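Local coordinates for enterobactin synthetase component F-related protein (Vibrio cholerae serotype O1, PDB 4OXI) that is an adenylation-domain protein that binds glycyl-adenosine-5'-phosphate and probably activates glycine with ATP in a lipopolysaccharide modification pathway, at residues Ser160-Cys165 with His189-Val194; Gln95-Val100 with His170-Pro175. One frame throughout, in Å; residues are numbered along the deposited sequence.

Contact 1: residues Ser160-Cys165 with His189-Val194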
ATOM      1  N   SER A 160     -22.759  11.263  -6.365  1.00 29.53           N
ATOM      2  CA  SER A 160     -23.494  10.017  -6.075  1.00 27.03           C
ATOM      3  C   SER A 160     -23.464   9.685  -4.581  1.00 31.56           C
ATOM      4  O   SER A 160     -24.448   9.202  -4.022  1.00 30.33           O
ATOM      5  CB  SER A 160     -22.915   8.834  -6.856  1.00 26.07           C
ATOM      6  OG  SER A 160     -22.718   9.158  -8.218  1.00 40.16           O
ATOM      7  N   LEU A 161     -22.328   9.940  -3.934  1.00 29.55           N
ATOM      8  CA  LEU A 161     -22.210   9.694  -2.499  1.00 31.68           C
ATOM      9  C   LEU A 161     -23.116  10.631  -1.725  1.00 28.18           C
ATOM     10  O   LEU A 161     -23.816  10.215  -0.818  1.00 27.67           O
ATOM     11  CB  LEU A 161     -20.760   9.878  -2.020  1.00 29.17           C
ATOM     12  CG  LEU A 161     -20.544   9.648  -0.518  1.00 31.29           C
ATOM     13  CD1 LEU A 161     -20.911   8.222  -0.180  1.00 25.18           C
ATOM     14  CD2 LEU A 161     -19.097   9.945  -0.086  1.00 22.07           C
ATOM     15  N   LEU A 162     -23.076  11.912  -2.070  1.00 30.14           N
ATOM     16  CA  LEU A 162     -23.824  12.911  -1.311  1.00 31.20           C
ATOM     17  C   LEU A 162     -25.316  12.659  -1.441  1.00 33.52           C
ATOM     18  O   LEU A 162     -26.086  12.905  -0.516  1.00 34.66           O
ATOM     19  CB  LEU A 162     -23.483  14.319  -1.795  1.00 28.24           C
ATOM     20  CG  LEU A 162     -22.037  14.739  -1.521  1.00 31.22           C
ATOM     21  CD1 LEU A 162     -21.803  16.160  -1.963  1.00 29.90           C
ATOM     22  CD2 LEU A 162     -21.722  14.579  -0.044  1.00 28.22           C
ATOM     23  N   GLU A 163     -25.715  12.148  -2.597  1.00 34.55           N
ATOM     24  CA  GLU A 163     -27.115  11.870  -2.856  1.00 38.66           C
ATOM     25  C   GLU A 163     -27.706  10.863  -1.872  1.00 41.45           C
ATOM     26  O   GLU A 163     -28.851  11.013  -1.455  1.00 46.25           O
ATOM     27  CB  GLU A 163     -27.307  11.386  -4.299  1.00 38.14           C
ATOM     28  CG  GLU A 163     -28.722  10.917  -4.609  1.00 47.74           C
ATOM     29  CD  GLU A 163     -29.699  12.070  -4.859  1.00 62.49           C
ATOM     30  OE1 GLU A 163     -29.325  13.247  -4.632  1.00 57.25           O
ATOM     31  OE2 GLU A 163     -30.842  11.792  -5.297  1.00 66.55           O
ATOM     32  N   THR A 164     -26.943   9.845  -1.480  1.00 33.65           N
ATOM     33  CA  THR A 164     -27.533   8.812  -0.624  1.00 37.48           C
ATOM     34  C   THR A 164     -27.138   8.871   0.847  1.00 43.71           C
ATOM     35  O   THR A 164     -27.895   8.411   1.705  1.00 43.87           O
ATOM     36  CB  THR A 164     -27.260   7.400  -1.145  1.00 37.64           C
ATOM     37  OG1 THR A 164     -25.850   7.179  -1.190  1.00 39.57           O
ATOM     38  CG2 THR A 164     -27.848   7.223  -2.531  1.00 44.68           C
ATOM     39  N   CYS A 165     -25.953   9.404   1.140  1.00 40.03           N
ATOM     40  CA  CYS A 165     -25.516   9.533   2.528  1.00 38.82           C
ATOM     41  C   CYS A 165     -26.459  10.474   3.299  1.00 40.45           C
ATOM     42  O   CYS A 165     -26.675  11.623   2.898  1.00 42.68           O
ATOM     43  CB  CYS A 165     -24.062  10.022   2.593  1.00 35.58           C
ATOM     44  SG  CYS A 165     -23.374   9.983   4.267  1.00 55.50           S
ATOM     45  N   HIS A 189     -25.222  18.670   3.342  1.00 23.47           N
ATOM     46  CA  HIS A 189     -23.802  18.456   3.559  1.00 23.00           C
ATOM     47  C   HIS A 189     -23.124  19.814   3.607  1.00 27.55           C
ATOM     48  O   HIS A 189     -23.741  20.824   3.242  1.00 26.43           O
ATOM     49  CB  HIS A 189     -23.211  17.581   2.450  1.00 19.72           C
ATOM     50  CG  HIS A 189     -23.840  16.225   2.361  1.00 23.97           C
ATOM     51  ND1 HIS A 189     -23.749  15.293   3.377  1.00 22.79           N
ATOM     52  CD2 HIS A 189     -24.579  15.645   1.383  1.00 21.96           C
ATOM     53  CE1 HIS A 189     -24.407  14.202   3.029  1.00 26.50           C
ATOM     54  NE2 HIS A 189     -24.921  14.389   1.825  1.00 27.97           N
ATOM     55  N   THR A 190     -21.869  19.846   4.055  1.00 22.91           N
ATOM     56  CA  THR A 190     -21.145  21.110   4.231  1.00 23.10           C
ATOM     57  C   THR A 190     -19.850  21.126   3.424  1.00 27.37           C
ATOM     58  O   THR A 190     -19.035  20.203   3.522  1.00 26.65           O
ATOM     59  CB  THR A 190     -20.808  21.338   5.720  1.00 23.44           C
ATOM     60  OG1 THR A 190     -22.026  21.378   6.474  1.00 27.74           O
ATOM     61  CG2 THR A 190     -20.011  22.641   5.924  1.00 24.57           C
ATOM     62  N   PHE A 191     -19.653  22.181   2.645  1.00 25.04           N
ATOM     63  CA  PHE A 191     -18.483  22.291   1.784  1.00 22.80           C
ATOM     64  C   PHE A 191     -17.545  23.354   2.292  1.00 28.40           C
ATOM     65  O   PHE A 191     -17.963  24.492   2.530  1.00 28.84           O
ATOM     66  CB  PHE A 191     -18.915  22.629   0.357  1.00 26.02           C
ATOM     67  CG  PHE A 191     -19.632  21.508  -0.317  1.00 28.67           C
ATOM     68  CD1 PHE A 191     -18.946  20.649  -1.160  1.00 23.57           C
ATOM     69  CD2 PHE A 191     -20.980  21.277  -0.061  1.00 24.51           C
ATOM     70  CE1 PHE A 191     -19.596  19.603  -1.766  1.00 28.55           C
ATOM     71  CE2 PHE A 191     -21.633  20.237  -0.660  1.00 26.62           C
ATOM     72  CZ  PHE A 191     -20.940  19.390  -1.516  1.00 25.02           C
ATOM     73  N   HIS A 192     -16.280  22.979   2.456  1.00 21.87           N
ATOM     74  CA  HIS A 192     -15.289  23.876   3.017  1.00 25.72           C
ATOM     75  C   HIS A 192     -14.247  24.191   1.952  1.00 30.42           C
ATOM     76  O   HIS A 192     -13.455  23.316   1.558  1.00 33.11           O
ATOM     77  CB  HIS A 192     -14.582  23.228   4.221  1.00 21.63           C
ATOM     78  CG  HIS A 192     -15.477  22.926   5.391  1.00 23.93           C
ATOM     79  ND1 HIS A 192     -15.774  23.855   6.369  1.00 23.96           N
ATOM     80  CD2 HIS A 192     -16.084  21.774   5.776  1.00 24.27           C
ATOM     81  CE1 HIS A 192     -16.550  23.299   7.284  1.00 24.60           C
ATOM     82  NE2 HIS A 192     -16.753  22.037   6.947  1.00 23.95           N
ATOM     83  N   THR A 193     -14.225  25.425   1.475  1.00 32.48           N
ATOM     84  CA  THR A 193     -13.095  25.831   0.650  1.00 37.00           C
ATOM     85  C   THR A 193     -12.036  26.406   1.576  1.00 32.22           C
ATOM     86  O   THR A 193     -12.300  27.339   2.333  1.00 41.37           O
ATOM     87  CB  THR A 193     -13.481  26.833  -0.443  1.00 37.82           C
ATOM     88  OG1 THR A 193     -14.464  26.238  -1.299  1.00 40.94           O
ATOM     89  CG2 THR A 193     -12.257  27.202  -1.272  1.00 35.56           C
ATOM     90  N   VAL A 194     -10.848  25.817   1.545  1.00 35.64           N
ATOM     91  CA  VAL A 194      -9.779  26.241   2.439  1.00 33.41           C
ATOM     92  C   VAL A 194      -8.818  27.122   1.658  1.00 30.18           C
ATOM     93  O   VAL A 194      -8.218  26.673   0.690  1.00 32.87           O
ATOM     94  CB  VAL A 194      -9.013  25.039   3.022  1.00 28.25           C
ATOM     95  CG1 VAL A 194      -7.945  25.517   3.989  1.00 24.68           C
ATOM     96  CG2 VAL A 194      -9.975  24.082   3.724  1.00 26.34           C
TER
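H189 donates a hydrogen bond across the contact. Its NE2 meets the backbone O of L162 at 3.0 Å, with an N-H...O angle of 149°. The acceptor lies close to the ring plane of H189, and the donor lies in the carbonyl plane, on a lone pair. The other ring nitrogen, ND1, is bonded to the backbone N of L169. Both nitrogens thus have partners, and the two bonds fix the flip of this buried ring. The pattern is consistent with a neutral histidine protonated on NE2. The O of C165 also sits at the ring edge, 3.4 Å from CE1.

The bond to L162 ties the C-terminal part of helix 155-164 to the residue just before strand 190-193. That strand is an outermost one of a five-stranded parallel sheet in the AMP-binding region. Helix 155-164 is the connection of a beta-alpha-beta crossover between the parallel neighbours 147-149 and 170-173.

The apolar contacts are made by L162, whose two methyls split between two rings. CD2 lies over one face of H189 in a CH-pi contact, 3.6 Å from the centroid and displaced toward the rim. CD1 reaches the edge of the F191 ring, 3.4 Å from CZ. L162 CG stands anti to the carbonyl carbon (chi1 -66°), and the side chain extends from the helix toward the strand. I171 touches both L162 and F191 and joins this apolar cluster.

Contact 2: residues Gln95-Val100 with His170-Pro175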
ATOM      1  N   GLN A  95     -11.462  22.694  13.244  1.00 24.32           N
ATOM      2  CA  GLN A  95     -12.712  21.947  13.088  1.00 21.95           C
ATOM      3  C   GLN A  95     -12.782  20.752  14.030  1.00 21.34           C
ATOM      4  O   GLN A  95     -13.834  20.149  14.185  1.00 23.04           O
ATOM      5  CB  GLN A  95     -12.857  21.441  11.646  1.00 23.85           C
ATOM      6  CG  GLN A  95     -13.240  22.516  10.635  1.00 24.84           C
ATOM      7  CD  GLN A  95     -14.661  23.001  10.842  1.00 25.49           C
ATOM      8  OE1 GLN A  95     -14.887  24.090  11.364  1.00 28.54           O
ATOM      9  NE2 GLN A  95     -15.625  22.187  10.450  1.00 24.65           N
ATOM     10  N   GLY A  96     -11.662  20.395  14.647  1.00 22.66           N
ATOM     11  CA  GLY A  96     -11.637  19.218  15.505  1.00 22.73           C
ATOM     12  C   GLY A  96     -11.759  17.919  14.727  1.00 26.69           C
ATOM     13  O   GLY A  96     -12.326  16.940  15.216  1.00 28.46           O
ATOM     14  N   VAL A  97     -11.231  17.927  13.505  1.00 25.95           N
ATOM     15  CA  VAL A  97     -11.192  16.757  12.646  1.00 26.72           C
ATOM     16  C   VAL A  97      -9.995  15.923  13.032  1.00 24.10           C
ATOM     17  O   VAL A  97      -8.905  16.464  13.196  1.00 27.33           O
ATOM     18  CB  VAL A  97     -11.031  17.188  11.168  1.00 26.95           C
ATOM     19  CG1 VAL A  97     -10.799  15.988  10.276  1.00 25.01           C
ATOM     20  CG2 VAL A  97     -12.264  17.940  10.707  1.00 23.50           C
ATOM     21  N   GLN A  98     -10.179  14.611  13.170  1.00 23.51           N
ATOM     22  CA  GLN A  98      -9.043  13.711  13.394  1.00 22.66           C
ATOM     23  C   GLN A  98      -8.797  12.802  12.186  1.00 24.27           C
ATOM     24  O   GLN A  98      -7.647  12.524  11.827  1.00 24.04           O
ATOM     25  CB  GLN A  98      -9.250  12.857  14.653  1.00 24.00           C
ATOM     26  CG  GLN A  98      -8.199  11.735  14.807  1.00 25.30           C
ATOM     27  CD  GLN A  98      -6.773  12.266  14.977  1.00 26.57           C
ATOM     28  OE1 GLN A  98      -6.555  13.291  15.627  1.00 30.37           O
ATOM     29  NE2 GLN A  98      -5.794  11.567  14.391  1.00 22.42           N
ATOM     30  N   ARG A  99      -9.877  12.342  11.555  1.00 21.40           N
ATOM     31  CA  ARG A  99      -9.763  11.420  10.430  1.00 22.39           C
ATOM     32  C   ARG A  99     -10.291  12.033   9.132  1.00 23.24           C
ATOM     33  O   ARG A  99     -11.417  12.540   9.085  1.00 21.39           O
ATOM     34  CB  ARG A  99     -10.499  10.108  10.736  1.00 21.98           C
ATOM     35  CG  ARG A  99      -9.994   9.405  12.007  1.00 22.66           C
ATOM     36  CD  ARG A  99     -10.639   8.038  12.191  1.00 24.27           C
ATOM     37  NE  ARG A  99     -10.027   7.307  13.296  1.00 25.22           N
ATOM     38  CZ  ARG A  99     -10.441   6.117  13.721  1.00 25.69           C
ATOM     39  NH1 ARG A  99     -11.458   5.514  13.127  1.00 28.38           N
ATOM     40  NH2 ARG A  99      -9.843   5.534  14.742  1.00 27.74           N
ATOM     41  N   VAL A 100      -9.479  11.992   8.080  1.00 20.63           N
ATOM     42  CA  VAL A 100      -9.910  12.513   6.790  1.00 20.98           C
ATOM     43  C   VAL A 100      -9.812  11.431   5.739  1.00 17.18           C
ATOM     44  O   VAL A 100      -8.768  10.797   5.579  1.00 18.54           O
ATOM     45  CB  VAL A 100      -9.045  13.702   6.335  1.00 22.28           C
ATOM     46  CG1 VAL A 100      -9.547  14.237   4.989  1.00 23.67           C
ATOM     47  CG2 VAL A 100      -9.101  14.795   7.355  1.00 27.58           C
ATOM     48  N   HIS A 170     -18.501  16.468   5.579  1.00 22.53           N
ATOM     49  CA  HIS A 170     -17.734  17.692   5.416  1.00 23.83           C
ATOM     50  C   HIS A 170     -16.698  17.521   4.314  1.00 24.17           C
ATOM     51  O   HIS A 170     -15.766  16.706   4.422  1.00 23.41           O
ATOM     52  CB  HIS A 170     -17.112  18.092   6.748  1.00 22.76           C
ATOM     53  CG  HIS A 170     -18.131  18.498   7.767  1.00 26.95           C
ATOM     54  ND1 HIS A 170     -18.470  19.817   7.996  1.00 23.86           N
ATOM     55  CD2 HIS A 170     -18.920  17.756   8.584  1.00 22.10           C
ATOM     56  CE1 HIS A 170     -19.411  19.869   8.923  1.00 24.36           C
ATOM     57  NE2 HIS A 170     -19.695  18.634   9.301  1.00 26.18           N
ATOM     58  N   ILE A 171     -16.901  18.280   3.240  1.00 23.72           N
ATOM     59  CA  ILE A 171     -16.162  18.118   2.002  1.00 19.75           C
ATOM     60  C   ILE A 171     -15.089  19.192   1.905  1.00 24.38           C
ATOM     61  O   ILE A 171     -15.387  20.381   2.057  1.00 21.85           O
ATOM     62  CB  ILE A 171     -17.105  18.274   0.812  1.00 23.45           C
ATOM     63  CG1 ILE A 171     -18.330  17.379   0.989  1.00 19.87           C
ATOM     64  CG2 ILE A 171     -16.388  17.974  -0.493  1.00 21.46           C
ATOM     65  CD1 ILE A 171     -18.005  15.906   1.109  1.00 25.26           C
ATOM     66  N   TYR A 172     -13.842  18.783   1.657  1.00 20.90           N
ATOM     67  CA  TYR A 172     -12.752  19.738   1.574  1.00 20.44           C
ATOM     68  C   TYR A 172     -12.172  19.759   0.178  1.00 21.29           C
ATOM     69  O   TYR A 172     -12.082  18.723  -0.473  1.00 22.84           O
ATOM     70  CB  TYR A 172     -11.665  19.418   2.603  1.00 21.37           C
ATOM     71  CG  TYR A 172     -12.120  19.689   4.011  1.00 22.89           C
ATOM     72  CD1 TYR A 172     -11.864  20.909   4.622  1.00 25.93           C
ATOM     73  CD2 TYR A 172     -12.836  18.735   4.725  1.00 22.98           C
ATOM     74  CE1 TYR A 172     -12.300  21.172   5.912  1.00 20.16           C
ATOM     75  CE2 TYR A 172     -13.270  18.989   6.011  1.00 26.37           C
ATOM     76  CZ  TYR A 172     -13.002  20.208   6.593  1.00 22.57           C
ATOM     77  OH  TYR A 172     -13.435  20.452   7.881  1.00 24.95           O
ATOM     78  N   ALA A 173     -11.773  20.938  -0.284  1.00 22.80           N
ATOM     79  CA  ALA A 173     -11.140  21.060  -1.594  1.00 22.53           C
ATOM     80  C   ALA A 173     -10.255  22.297  -1.633  1.00 26.01           C
ATOM     81  O   ALA A 173     -10.488  23.250  -0.891  1.00 29.19           O
ATOM     82  CB  ALA A 173     -12.199  21.119  -2.686  1.00 20.39           C
ATOM     83  N   LEU A 174      -9.232  22.276  -2.485  1.00 26.65           N
ATOM     84  CA  LEU A 174      -8.400  23.457  -2.707  1.00 29.49           C
ATOM     85  C   LEU A 174      -9.209  24.507  -3.497  1.00 29.28           C
ATOM     86  O   LEU A 174     -10.221  24.165  -4.112  1.00 29.04           O
ATOM     87  CB  LEU A 174      -7.115  23.055  -3.437  1.00 30.79           C
ATOM     88  CG  LEU A 174      -6.256  22.030  -2.686  1.00 31.98           C
ATOM     89  CD1 LEU A 174      -5.163  21.478  -3.589  1.00 27.32           C
ATOM     90  CD2 LEU A 174      -5.659  22.636  -1.421  1.00 25.99           C
ATOM     91  N   PRO A 175      -8.789  25.788  -3.455  1.00 29.52           N
ATOM     92  CA  PRO A 175      -9.618  26.865  -4.019  1.00 33.87           C
ATOM     93  C   PRO A 175      -9.860  26.791  -5.524  1.00 32.71           C
ATOM     94  O   PRO A 175     -10.738  27.494  -6.017  1.00 37.28           O
ATOM     95  CB  PRO A 175      -8.818  28.132  -3.693  1.00 31.35           C
ATOM     96  CG  PRO A 175      -8.037  27.782  -2.496  1.00 30.69           C
ATOM     97  CD  PRO A 175      -7.644  26.332  -2.705  1.00 31.09           C
TER
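Q95 lays its aliphatic chain against the hydroxyl end of Y172. Its CG is the nearest atom, 3.4 Å from Y172 OH. The bend at chi2 (-69°) turns the amide back, and NE2 comes to 3.8 Å from the same OH. The amide plane stands 62° from the tyrosine ring, so the two flat groups do not stack. NE2 also approaches H170 obliquely, at 4.4 Å from ND1. That ND1 is hydrogen-bonded to NE2 of H192.

G96 turns the chain out of helix 78-95. Its positive phi (70°) and two bonds back into the last turn make a Schellman motif, and the chain then runs on toward strand 99-102.

V97 points toward strand 170-173. Its CG2 comes within 4.0 Å of Y172 OH, so the phenol end has Q95 and V97 as its neighbours here. V97 and Y172 pass one another in opposite directions. The contact is partly buried, and no hydrogen bond crosses it.

The segment then enters strand 99-102 at R99. In the parallel sheet strand 147-149 lies between 99-102 and 170-173. V97 and Y172 both touch S147 of that middle strand, so their side chains meet across it. Y172 also stacks on H192 of strand 190-193 and meets W92 of helix 78-95 edge-to-face, which packs the end of this helix against the sheet.

The two contacts lie on one five-stranded parallel sheet, ordered 123-126, 99-102, 147-149, 170-173, 190-193, with their centres 11 Å apart. Along the chain their segments alternate: 95-100, 160-165, 170-175, 189-194. Helix 155-164 of contact 1 leads directly into strand 170-173 of contact 2. That strand pairs with 190-193, and probable hydrogen bonds link I171 N to T190 O and H192 N to I171 O. H192 CE1 also packs on Q95 NE2, at 3.5 Å. Contact 1 joins a helix to the sheet's outermost strand, and contact 2 spans its middle. Both lie in the AMP-binding region, at neighbouring places on the same sheet.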